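Local coordinates for LPXTG cell wall surface protein (Streptococcus gordonii, PDB 4IGB) that is a surface protein probably anchored to the cell-wall peptidoglycan and may serve in adhesion, at residues 117-122 / 169-174; 201-206 / 275-280. One frame throughout, in Å; residues are numbered along the deposited sequence.

Contact 1 (117-122 / 169-174); sequences HYLNTA and AFWIDA
The imidazole of His-117 lies over the indole of Trp-171 in an offset stack, the His-117 ring and the six-membered ring of Trp-171 having centroids 3.8 Å apart and planes only 8° from parallel. Trp-171 CZ2 sits above one face of the imidazole, toward its rim, while His-117 CB covers the pyrrole part of the same indole face. At the edge of the pyrrole part, near its plane, Leu-119 CD2 meets Trp-171 CD1 at 3.6 Å. On the other face of the sheet, Tyr-118 turns an edge to the face of Phe-170, with Tyr-118 CD1 3.6 Å from Phe-170 CE1 and the planes at 62°. CG of Tyr-118 is anti to its backbone N (chi1 -171°), and the side chain packs on helix 122-129, where Met-128 touches both side chains.

Between these two layers of rings, strands 103-118 and 170-182 run antiparallel. His-117 and Trp-171 form a hydrogen-bonded pair, His-117 N to Trp-171 O being 2.7 Å and Trp-171 N to His-117 O 2.9 Å; Tyr-118 and Phe-170 form the non-hydrogen-bonded pair. Leu-119 N, just past the strand, still donates to Ala-169 O at 3.0 Å.

Histidine suits the partly exposed face because it can stack and still bond at its edge: a water in the ring plane joins His-117 NE2 to Asp-173 OD1, while Asp-173 OD2 is bonded to Tyr-212. The nearby carboxylate would tend to stabilise a protonated imidazole, whereas the buried Tyr-118 and Phe-170 pair holds the opposite face by apolar packing.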
ATOM      1  N   HIS B 117      -1.751  11.828 -25.538  1.00 25.04           N
ATOM      2  CA  HIS B 117      -2.865  12.432 -26.255  1.00 21.31           C
ATOM      3  C   HIS B 117      -2.448  13.772 -26.846  1.00 27.13           C
ATOM      4  O   HIS B 117      -2.229  14.746 -26.123  1.00 24.65           O
ATOM      5  CB  HIS B 117      -4.073  12.626 -25.325  1.00 24.91           C
ATOM      6  CG  HIS B 117      -4.709  11.340 -24.889  1.00 35.68           C
ATOM      7  ND1 HIS B 117      -5.757  10.759 -25.571  1.00 36.78           N
ATOM      8  CD2 HIS B 117      -4.430  10.513 -23.853  1.00 28.55           C
ATOM      9  CE1 HIS B 117      -6.104   9.636 -24.968  1.00 31.09           C
ATOM     10  NE2 HIS B 117      -5.312   9.462 -23.925  1.00 30.94           N
ATOM     11  N   TYR B 118      -2.327  13.815 -28.167  1.00 28.50           N
ATOM     12  CA  TYR B 118      -1.967  15.047 -28.860  1.00 27.87           C
ATOM     13  C   TYR B 118      -2.959  16.179 -28.540  1.00 26.08           C
ATOM     14  O   TYR B 118      -4.176  15.992 -28.614  1.00 29.35           O
ATOM     15  CB  TYR B 118      -1.894  14.798 -30.369  1.00 28.52           C
ATOM     16  CG  TYR B 118      -1.322  15.961 -31.148  1.00 36.13           C
ATOM     17  CD1 TYR B 118      -0.008  16.381 -30.938  1.00 33.66           C
ATOM     18  CD2 TYR B 118      -2.084  16.634 -32.095  1.00 33.19           C
ATOM     19  CE1 TYR B 118       0.531  17.439 -31.645  1.00 36.50           C
ATOM     20  CE2 TYR B 118      -1.550  17.698 -32.814  1.00 33.38           C
ATOM     21  CZ  TYR B 118      -0.244  18.091 -32.581  1.00 36.37           C
ATOM     22  OH  TYR B 118       0.294  19.141 -33.279  1.00 42.00           O
ATOM     23  N   LEU B 119      -2.437  17.345 -28.169  1.00 26.93           N
ATOM     24  CA  LEU B 119      -3.283  18.445 -27.713  1.00 24.44           C
ATOM     25  C   LEU B 119      -3.912  19.277 -28.841  1.00 30.66           C
ATOM     26  O   LEU B 119      -4.815  20.065 -28.596  1.00 34.24           O
ATOM     27  CB  LEU B 119      -2.503  19.356 -26.776  1.00 28.53           C
ATOM     28  CG  LEU B 119      -2.428  18.914 -25.314  1.00 30.83           C
ATOM     29  CD1 LEU B 119      -1.360  19.715 -24.594  1.00 29.74           C
ATOM     30  CD2 LEU B 119      -3.786  19.076 -24.636  1.00 20.97           C
ATOM     31  N   ASN B 120      -3.439  19.111 -30.070  1.00 30.22           N
ATOM     32  CA  ASN B 120      -4.040  19.832 -31.194  1.00 41.14           C
ATOM     33  C   ASN B 120      -4.165  21.340 -30.964  1.00 33.29           C
ATOM     34  O   ASN B 120      -5.242  21.917 -31.085  1.00 35.17           O
ATOM     35  CB  ASN B 120      -5.414  19.244 -31.526  1.00 40.49           C
ATOM     36  CG  ASN B 120      -5.326  18.087 -32.488  1.00 60.48           C
ATOM     37  OD1 ASN B 120      -5.609  16.938 -32.134  1.00 58.81           O
ATOM     38  ND2 ASN B 120      -4.926  18.383 -33.722  1.00 61.73           N
ATOM     39  N   THR B 121      -3.051  21.965 -30.616  1.00 36.74           N
ATOM     40  CA  THR B 121      -3.017  23.400 -30.411  1.00 35.23           C
ATOM     41  C   THR B 121      -1.811  23.941 -31.145  1.00 38.95           C
ATOM     42  O   THR B 121      -0.958  23.172 -31.591  1.00 34.01           O
ATOM     43  CB  THR B 121      -2.883  23.750 -28.932  1.00 34.69           C
ATOM     44  OG1 THR B 121      -1.692  23.152 -28.409  1.00 35.49           O
ATOM     45  CG2 THR B 121      -4.086  23.243 -28.157  1.00 36.68           C
ATOM     46  N   ALA B 122      -1.737  25.263 -31.273  1.00 42.34           N
ATOM     47  CA  ALA B 122      -0.575  25.883 -31.892  1.00 42.04           C
ATOM     48  C   ALA B 122       0.681  25.502 -31.108  1.00 34.38           C
ATOM     49  O   ALA B 122       1.702  25.171 -31.698  1.00 34.42           O
ATOM     50  CB  ALA B 122      -0.737  27.403 -31.955  1.00 35.78           C
ATOM     51  N   ALA B 169       2.524  19.661 -25.332  1.00 25.37           N
ATOM     52  CA  ALA B 169       2.286  19.051 -26.640  1.00 20.86           C
ATOM     53  C   ALA B 169       1.306  17.872 -26.574  1.00 30.56           C
ATOM     54  O   ALA B 169       0.468  17.688 -27.466  1.00 26.66           O
ATOM     55  CB  ALA B 169       3.596  18.606 -27.255  1.00 22.04           C
ATOM     56  N   PHE B 170       1.423  17.062 -25.527  1.00 25.91           N
ATOM     57  CA  PHE B 170       0.497  15.950 -25.308  1.00 21.72           C
ATOM     58  C   PHE B 170       0.120  15.931 -23.838  1.00 25.43           C
ATOM     59  O   PHE B 170       0.964  16.204 -22.983  1.00 20.97           O
ATOM     60  CB  PHE B 170       1.155  14.588 -25.604  1.00 21.59           C
ATOM     61  CG  PHE B 170       1.664  14.418 -27.013  1.00 24.60           C
ATOM     62  CD1 PHE B 170       0.938  13.695 -27.941  1.00 22.56           C
ATOM     63  CD2 PHE B 170       2.889  14.926 -27.387  1.00 20.17           C
ATOM     64  CE1 PHE B 170       1.402  13.516 -29.219  1.00 25.21           C
ATOM     65  CE2 PHE B 170       3.361  14.751 -28.661  1.00 33.21           C
ATOM     66  CZ  PHE B 170       2.614  14.048 -29.585  1.00 28.22           C
ATOM     67  N   TRP B 171      -1.123  15.579 -23.521  1.00 18.94           N
ATOM     68  CA  TRP B 171      -1.410  15.178 -22.144  1.00 18.73           C
ATOM     69  C   TRP B 171      -1.217  13.664 -22.065  1.00 29.50           C
ATOM     70  O   TRP B 171      -1.249  12.979 -23.095  1.00 24.00           O
ATOM     71  CB  TRP B 171      -2.798  15.627 -21.658  1.00 16.95           C
ATOM     72  CG  TRP B 171      -3.997  15.131 -22.453  1.00 23.78           C
ATOM     73  CD1 TRP B 171      -4.491  15.664 -23.606  1.00 21.13           C
ATOM     74  CD2 TRP B 171      -4.873  14.039 -22.109  1.00 23.18           C
ATOM     75  NE1 TRP B 171      -5.616  14.968 -24.008  1.00 20.88           N
ATOM     76  CE2 TRP B 171      -5.864  13.966 -23.109  1.00 25.01           C
ATOM     77  CE3 TRP B 171      -4.904  13.112 -21.058  1.00 25.22           C
ATOM     78  CZ2 TRP B 171      -6.870  12.996 -23.096  1.00 26.95           C
ATOM     79  CZ3 TRP B 171      -5.906  12.156 -21.043  1.00 25.85           C
ATOM     80  CH2 TRP B 171      -6.877  12.108 -22.054  1.00 32.04           C
ATOM     81  N   ILE B 172      -0.986  13.144 -20.864  1.00 19.58           N
ATOM     82  CA  ILE B 172      -0.640  11.741 -20.738  1.00 20.72           C
ATOM     83  C   ILE B 172      -1.654  10.968 -19.904  1.00 22.21           C
ATOM     84  O   ILE B 172      -2.362  11.533 -19.066  1.00 22.25           O
ATOM     85  CB  ILE B 172       0.770  11.552 -20.140  1.00 22.36           C
ATOM     86  CG1 ILE B 172       0.771  11.935 -18.653  1.00 25.47           C
ATOM     87  CG2 ILE B 172       1.799  12.345 -20.944  1.00 17.86           C
ATOM     88  CD1 ILE B 172       2.127  11.772 -17.974  1.00 22.55           C
ATOM     89  N   ASP B 173      -1.703   9.667 -20.159  1.00 20.53           N
ATOM     90  CA  ASP B 173      -2.495   8.735 -19.388  1.00 25.34           C
ATOM     91  C   ASP B 173      -1.587   7.546 -19.109  1.00 23.30           C
ATOM     92  O   ASP B 173      -1.250   6.787 -20.013  1.00 19.58           O
ATOM     93  CB  ASP B 173      -3.747   8.318 -20.171  1.00 18.70           C
ATOM     94  CG  ASP B 173      -4.609   7.301 -19.419  1.00 25.05           C
ATOM     95  OD1 ASP B 173      -5.692   6.947 -19.932  1.00 32.11           O
ATOM     96  OD2 ASP B 173      -4.216   6.847 -18.326  1.00 22.29           O
ATOM     97  N   ALA B 174      -1.160   7.418 -17.862  1.00 20.85           N
ATOM     98  CA  ALA B 174      -0.279   6.324 -17.474  1.00 19.60           C
ATOM     99  C   ALA B 174      -1.043   5.261 -16.710  1.00 18.45           C
ATOM    100  O   ALA B 174      -1.667   5.548 -15.689  1.00 22.23           O
ATOM    101  CB  ALA B 174       0.893   6.849 -16.631  1.00 20.17           C
TER
HETATM  102  O   HOH W   1      -5.615   7.018 -22.829  1.00 28.78           O

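Contact 2 (201-206 / 275-280)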
ATOM      1  N   ALA B 201      -5.132  20.069 -10.678  1.00 23.09           N
ATOM      2  CA  ALA B 201      -4.811  20.835 -11.878  1.00 29.14           C
ATOM      3  C   ALA B 201      -5.941  20.799 -12.890  1.00 25.93           C
ATOM      4  O   ALA B 201      -6.520  19.750 -13.148  1.00 23.71           O
ATOM      5  CB  ALA B 201      -3.509  20.351 -12.516  1.00 26.10           C
ATOM      6  N   ILE B 202      -6.246  21.968 -13.452  1.00 22.91           N
ATOM      7  CA  ILE B 202      -7.213  22.098 -14.522  1.00 29.58           C
ATOM      8  C   ILE B 202      -6.686  23.148 -15.489  1.00 31.09           C
ATOM      9  O   ILE B 202      -6.275  24.227 -15.067  1.00 31.88           O
ATOM     10  CB  ILE B 202      -8.597  22.527 -13.966  1.00 34.49           C
ATOM     11  CG1 ILE B 202      -9.078  21.524 -12.909  1.00 33.28           C
ATOM     12  CG2 ILE B 202      -9.615  22.693 -15.093  1.00 26.57           C
ATOM     13  CD1 ILE B 202     -10.489  21.761 -12.409  1.00 30.23           C
ATOM     14  N   ASP B 203      -6.672  22.841 -16.782  1.00 31.99           N
ATOM     15  CA  ASP B 203      -6.151  23.804 -17.751  1.00 30.13           C
ATOM     16  C   ASP B 203      -7.271  24.433 -18.581  1.00 30.69           C
ATOM     17  O   ASP B 203      -8.450  24.162 -18.348  1.00 25.59           O
ATOM     18  CB  ASP B 203      -5.061  23.185 -18.643  1.00 26.75           C
ATOM     19  CG  ASP B 203      -5.589  22.103 -19.581  1.00 29.14           C
ATOM     20  OD1 ASP B 203      -6.824  21.951 -19.703  1.00 28.98           O
ATOM     21  OD2 ASP B 203      -4.750  21.408 -20.215  1.00 25.27           O
ATOM     22  N   ALA B 204      -6.905  25.271 -19.546  1.00 35.86           N
ATOM     23  CA  ALA B 204      -7.902  25.908 -20.414  1.00 39.93           C
ATOM     24  C   ALA B 204      -8.413  24.988 -21.527  1.00 38.83           C
ATOM     25  O   ALA B 204      -9.257  25.390 -22.321  1.00 44.02           O
ATOM     26  CB  ALA B 204      -7.357  27.210 -21.002  1.00 37.64           C
ATOM     27  N   ASN B 205      -7.902  23.759 -21.595  1.00 33.75           N
ATOM     28  CA  ASN B 205      -8.433  22.778 -22.539  1.00 32.95           C
ATOM     29  C   ASN B 205      -9.561  22.024 -21.851  1.00 38.26           C
ATOM     30  O   ASN B 205     -10.108  21.054 -22.386  1.00 42.45           O
ATOM     31  CB  ASN B 205      -7.353  21.789 -22.973  1.00 39.56           C
ATOM     32  CG  ASN B 205      -6.065  22.471 -23.395  1.00 48.08           C
ATOM     33  OD1 ASN B 205      -6.043  23.204 -24.385  1.00 36.99           O
ATOM     34  ND2 ASN B 205      -4.989  22.238 -22.648  1.00 35.57           N
ATOM     35  N   ASN B 206      -9.894  22.499 -20.654  1.00 36.79           N
ATOM     36  CA  ASN B 206     -10.780  21.804 -19.723  1.00 43.02           C
ATOM     37  C   ASN B 206     -10.385  20.350 -19.478  1.00 39.65           C
ATOM     38  O   ASN B 206     -11.232  19.496 -19.206  1.00 36.69           O
ATOM     39  CB  ASN B 206     -12.241  21.897 -20.154  1.00 48.68           C
ATOM     40  CG  ASN B 206     -13.195  21.838 -18.972  1.00 49.95           C
ATOM     41  OD1 ASN B 206     -12.907  22.376 -17.898  1.00 52.52           O
ATOM     42  ND2 ASN B 206     -14.329  21.170 -19.159  1.00 48.53           N
ATOM     43  N   SER B 275      -2.995  13.634 -17.019  1.00 20.06           N
ATOM     44  CA  SER B 275      -2.556  15.005 -16.776  1.00 26.82           C
ATOM     45  C   SER B 275      -3.377  16.009 -17.554  1.00 21.11           C
ATOM     46  O   SER B 275      -4.221  15.653 -18.376  1.00 22.13           O
ATOM     47  CB  SER B 275      -1.083  15.186 -17.178  1.00 17.21           C
ATOM     48  OG  SER B 275      -0.935  15.192 -18.596  1.00 18.56           O
ATOM     49  N   THR B 276      -3.108  17.276 -17.283  1.00 27.22           N
ATOM     50  CA  THR B 276      -3.560  18.360 -18.135  1.00 23.20           C
ATOM     51  C   THR B 276      -2.434  18.590 -19.144  1.00 25.18           C
ATOM     52  O   THR B 276      -1.532  17.758 -19.281  1.00 21.17           O
ATOM     53  CB  THR B 276      -3.762  19.619 -17.302  1.00 17.74           C
ATOM     54  OG1 THR B 276      -2.504  20.005 -16.739  1.00 19.96           O
ATOM     55  CG2 THR B 276      -4.729  19.334 -16.161  1.00 18.34           C
ATOM     56  N   GLU B 277      -2.471  19.713 -19.843  1.00 19.66           N
ATOM     57  CA  GLU B 277      -1.415  20.044 -20.788  1.00 21.71           C
ATOM     58  C   GLU B 277      -0.103  20.165 -20.034  1.00 25.13           C
ATOM     59  O   GLU B 277       0.967  20.074 -20.630  1.00 23.60           O
ATOM     60  CB  GLU B 277      -1.709  21.371 -21.490  1.00 20.56           C
ATOM     61  CG  GLU B 277      -1.722  22.540 -20.527  1.00 23.89           C
ATOM     62  CD  GLU B 277      -1.988  23.882 -21.200  1.00 36.07           C
ATOM     63  OE1 GLU B 277      -2.125  23.934 -22.441  1.00 28.43           O
ATOM     64  OE2 GLU B 277      -2.057  24.889 -20.464  1.00 42.92           O
ATOM     65  N   THR B 278      -0.180  20.392 -18.725  1.00 20.88           N
ATOM     66  CA  THR B 278       1.036  20.426 -17.917  1.00 23.78           C
ATOM     67  C   THR B 278       0.786  20.280 -16.419  1.00 28.56           C
ATOM     68  O   THR B 278       0.512  21.257 -15.730  1.00 22.66           O
ATOM     69  CB  THR B 278       1.917  21.692 -18.200  1.00 32.22           C
ATOM     70  OG1 THR B 278       3.088  21.661 -17.372  1.00 35.23           O
ATOM     71  CG2 THR B 278       1.147  22.992 -17.934  1.00 30.09           C
ATOM     72  N   CYS B 279       0.892  19.056 -15.910  1.00 17.88           N
ATOM     73  CA  CYS B 279       0.846  18.847 -14.468  1.00 18.61           C
ATOM     74  C   CYS B 279       1.429  17.495 -14.121  1.00 21.14           C
ATOM     75  O   CYS B 279       1.657  16.663 -14.992  1.00 23.73           O
ATOM     76  CB  CYS B 279      -0.579  18.966 -13.911  1.00 24.97           C
ATOM     77  SG  CYS B 279      -1.688  17.575 -14.298  1.00 19.78           S
ATOM     78  N   SER B 280       1.696  17.291 -12.842  1.00 18.73           N
ATOM     79  CA  SER B 280       2.187  16.010 -12.386  1.00 21.60           C
ATOM     80  C   SER B 280       1.765  15.824 -10.943  1.00 28.87           C
ATOM     81  O   SER B 280       1.339  16.781 -10.278  1.00 20.18           O
ATOM     82  CB  SER B 280       3.707  15.945 -12.514  1.00 20.69           C
ATOM     83  OG  SER B 280       4.324  16.849 -11.619  1.00 23.15           O
TER
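Two loops of the N-terminal domain meet here, each folded by a side chain that accepts from its own backbone: an Asx turn at Asp-203 in 201-206 and an ST turn at Thr-276 in 275-280. The carboxylate of Asp-203 joins them. Its OD2 accepts from Glu-277 N at 2.9 Å, met on the anti side and 30° out of the carboxylate plane, with the N-H pointing well at the oxygen (157°). The other oxygen, OD1, is met from above the carboxylate plane by Asn-205 N at 2.8 Å, and also accepts from Leu-207 N.

The bond from Asn-205 N makes the Asx turn, set within a type I beta turn from Asp-203 to Asn-206; aspartate suits its first position because the two oxygens of its short side chain can serve both its own turn and the neighbouring loop. In the facing loop Thr-276 OG1 accepts from Thr-278 N at 3.1 Å, closing the ST turn, and Thr-276 N donates to Cys-279 SG. Threonine is apt because its methyl is left for the contact: Thr-276 CG2 packs 3.5 Å from Ala-201 O.

Asn-205 ND2 reaches both acids, through weak bonds to Asp-203 OD2 and, at 3.3 Å, to Glu-277 OE1; the amide and the Glu-277 carboxylate are turned 80° apart. Because Asp-203 OD2 and Glu-277 OE1 are only 4.3 Å apart, a neutral amide donating to both probably eases the repulsion between like charges. At the other end, toward the sodium site of Asp-198, Asp-200 and Thr-248, small Ala-201 lets its CB rest 3.5 Å from CB of the buried Cys-279.

How the contacts relate
Both contacts lie in the N-terminal domain, their centres about 10 Å apart, and each is partly buried. Contact 1 joins neighbouring strands of the large antiparallel sheet, so paired backbone bonds and aromatic side chains dominate. Contact 2 joins loops, and there side chains, chiefly a carboxylate, do the bonding that strand pairing does in the sheet. The two touch where strand 170-182 borders the loop following strand 268-274: Ile-172 O lies 3.0 Å from Ser-275 N, a probable hydrogen bond, and Leu-119 CD1 packs 3.5 Å from Glu-277 CB. Segment 275-280 thus stands between strand 170-182 of contact 1 and loop 201-206.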